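Long-range contact in NUDIX hydrolase (Alicyclobacillus acidocaldarius subsp. acidocaldarius, PDB 3QSJ), which probably hydrolyses phosphorus-containing acid anhydrides, as Nudix enzymes do, and binds calcium in the crystal: residues A[5-10]-A[149-154]. Residues are numbered along the deposited sequence; the frame is centred on the assembly and turned at random.
Sequences TDIRKA and PVRFDT
R151 and I7 lie side by side beside the parallel pairing of strands 7-18 and 151-160 in the mixed Nudix sheet. From R151, CB passes 3.9 Å from the carbonyl O of D6, while CG and then CD run against the methyl CG2 of T5, the two side chains crossing at about a right angle. A bend at chi3 (75°) turns NE off the line of the chain. Beyond it CG1 of I7 sits over one face of the guanidinium, 4.1 Å from CZ, and CD1 of I7 reaches NH1. Water 1, in the guanidinium plane, joins NH1 to the carbonyl O of T5, and NH2 bonds to the carbonyl O of T144. Water 3 bridges D6 O and R151 N where the strands splay; direct bonding then starts with R8 N to R151 O, nearly straight at 174°. D153 N to R8 O and A10 N to D153 O continue the parallel ladder toward the calcium site, whose ligand G46 lies about 7 Å from the A10 side chain. On the I7 side of the sheet, D153 sets CB against CG2 of I7 and forms a salt bridge with R141. On the other, CD1 of F152 rests 3.7 Å from CB of R8.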
loop_
_atom_site.group_PDB
_atom_site.type_symbol
_atom_site.label_atom_id
_atom_site.label_comp_id
_atom_site.label_asym_id
_atom_site.label_seq_id
_atom_site.Cartn_x
_atom_site.Cartn_y
_atom_site.Cartn_z
ATOM N N THR A 5 -23.102 -10.662 -3.768
ATOM C CA THR A 5 -21.707 -10.328 -3.990
ATOM C C THR A 5 -20.815 -10.394 -2.699
ATOM O O THR A 5 -21.123 -9.743 -1.717
ATOM C CB THR A 5 -21.655 -8.951 -4.702
ATOM O OG1 THR A 5 -22.506 -8.974 -5.859
ATOM C CG2 THR A 5 -20.288 -8.586 -5.146
ATOM N N ASP A 6 -19.689 -11.111 -2.768
ATOM C CA ASP A 6 -18.679 -11.142 -1.686
ATOM C C ASP A 6 -18.174 -9.710 -1.469
ATOM O O ASP A 6 -17.948 -9.003 -2.453
ATOM C CB ASP A 6 -17.444 -11.948 -2.169
ATOM C CG ASP A 6 -17.681 -13.437 -2.338
ATOM O OD1 ASP A 6 -18.323 -14.038 -1.450
ATOM O OD2 ASP A 6 -17.150 -14.016 -3.315
ATOM N N ILE A 7 -17.968 -9.276 -0.214
ATOM C CA ILE A 7 -17.348 -7.965 0.049
ATOM C C ILE A 7 -15.957 -8.337 0.554
ATOM O O ILE A 7 -15.798 -8.805 1.703
ATOM C CB ILE A 7 -18.166 -7.163 1.075
ATOM C CG1 ILE A 7 -19.554 -6.852 0.525
ATOM C CG2 ILE A 7 -17.429 -5.850 1.463
ATOM C CD1 ILE A 7 -20.567 -6.450 1.726
ATOM N N ARG A 8 -14.986 -8.249 -0.338
ATOM C CA ARG A 8 -13.661 -8.792 -0.047
ATOM C C ARG A 8 -12.797 -7.862 0.802
ATOM O O ARG A 8 -12.563 -6.732 0.403
ATOM C CB ARG A 8 -12.968 -9.167 -1.364
ATOM C CG ARG A 8 -11.659 -9.946 -1.174
ATOM C CD ARG A 8 -11.816 -11.408 -1.555
ATOM N NE ARG A 8 -10.672 -12.225 -1.141
ATOM C CZ ARG A 8 -9.750 -12.709 -1.971
ATOM N NH1 ARG A 8 -8.752 -13.449 -1.506
ATOM N NH2 ARG A 8 -9.805 -12.434 -3.270
ATOM N N LYS A 9 -12.355 -8.315 1.994
ATOM C CA LYS A 9 -11.429 -7.506 2.803
ATOM C C LYS A 9 -10.090 -7.312 2.043
ATOM O O LYS A 9 -9.517 -8.280 1.495
ATOM C CB LYS A 9 -11.140 -8.176 4.149
ATOM C CG LYS A 9 -12.359 -8.061 5.112
ATOM C CD LYS A 9 -12.407 -6.696 5.760
ATOM C CE LYS A 9 -13.550 -6.656 6.789
ATOM N NZ LYS A 9 -13.517 -7.845 7.694
ATOM N N ALA A 10 -9.607 -6.068 2.006
ATOM C CA ALA A 10 -8.365 -5.696 1.312
ATOM C C ALA A 10 -7.706 -4.545 2.025
ATOM O O ALA A 10 -8.302 -3.931 2.939
ATOM C CB ALA A 10 -8.718 -5.248 -0.117
ATOM N N PRO A 149 -20.351 -4.849 -9.397
ATOM C CA PRO A 149 -20.387 -6.328 -9.394
ATOM C C PRO A 149 -19.264 -6.999 -8.620
ATOM O O PRO A 149 -19.299 -8.215 -8.445
ATOM C CB PRO A 149 -20.338 -6.699 -10.879
ATOM C CG PRO A 149 -19.917 -5.479 -11.604
ATOM C CD PRO A 149 -19.971 -4.286 -10.714
ATOM N N VAL A 150 -18.164 -6.269 -8.373
ATOM C CA VAL A 150 -16.997 -6.767 -7.622
ATOM C C VAL A 150 -16.807 -5.746 -6.524
ATOM O O VAL A 150 -16.765 -4.541 -6.813
ATOM C CB VAL A 150 -15.718 -6.976 -8.486
ATOM C CG1 VAL A 150 -14.504 -7.308 -7.613
ATOM C CG2 VAL A 150 -15.922 -8.046 -9.561
ATOM N N ARG A 151 -16.795 -6.208 -5.227
ATOM C CA ARG A 151 -16.742 -5.282 -4.116
ATOM C C ARG A 151 -15.640 -5.631 -3.133
ATOM O O ARG A 151 -15.350 -6.820 -2.930
ATOM C CB ARG A 151 -18.095 -5.260 -3.344
ATOM C CG ARG A 151 -19.328 -4.901 -4.205
ATOM C CD ARG A 151 -20.536 -4.956 -3.301
ATOM N NE ARG A 151 -20.581 -3.799 -2.410
ATOM C CZ ARG A 151 -21.371 -3.674 -1.353
ATOM N NH1 ARG A 151 -22.219 -4.653 -1.020
ATOM N NH2 ARG A 151 -21.367 -2.554 -0.653
ATOM N N PHE A 152 -14.999 -4.587 -2.558
ATOM C CA PHE A 152 -13.972 -4.722 -1.561
ATOM C C PHE A 152 -14.324 -3.878 -0.375
ATOM O O PHE A 152 -14.961 -2.821 -0.519
ATOM C CB PHE A 152 -12.599 -4.212 -2.054
ATOM C CG PHE A 152 -12.073 -4.987 -3.225
ATOM C CD1 PHE A 152 -11.427 -6.213 -3.035
ATOM C CD2 PHE A 152 -12.359 -4.581 -4.526
ATOM C CE1 PHE A 152 -11.067 -7.012 -4.129
ATOM C CE2 PHE A 152 -11.947 -5.353 -5.621
ATOM C CZ PHE A 152 -11.294 -6.553 -5.408
ATOM N N ASP A 153 -13.747 -4.246 0.762
ATOM C CA ASP A 153 -13.855 -3.388 1.949
ATOM C C ASP A 153 -12.404 -3.122 2.242
ATOM O O ASP A 153 -11.695 -4.011 2.746
ATOM C CB ASP A 153 -14.519 -4.182 3.062
ATOM C CG ASP A 153 -14.678 -3.443 4.364
ATOM O OD1 ASP A 153 -14.013 -2.419 4.551
ATOM O OD2 ASP A 153 -15.474 -3.894 5.192
ATOM N N THR A 154 -11.912 -1.950 1.808
ATOM C CA THR A 154 -10.466 -1.693 1.769
ATOM C C THR A 154 -9.989 -0.735 2.834
ATOM O O THR A 154 -10.569 0.350 2.985
ATOM C CB THR A 154 -10.121 -1.127 0.394
ATOM O OG1 THR A 154 -10.585 -2.051 -0.622
ATOM C CG2 THR A 154 -8.559 -0.893 0.243
HETATM O O HOH W 1 -22.694 -7.758 -1.508
HETATM O O HOH W 2 -21.643 -9.627 -8.310
HETATM O O HOH W 3 -16.868 -9.097 -4.863
#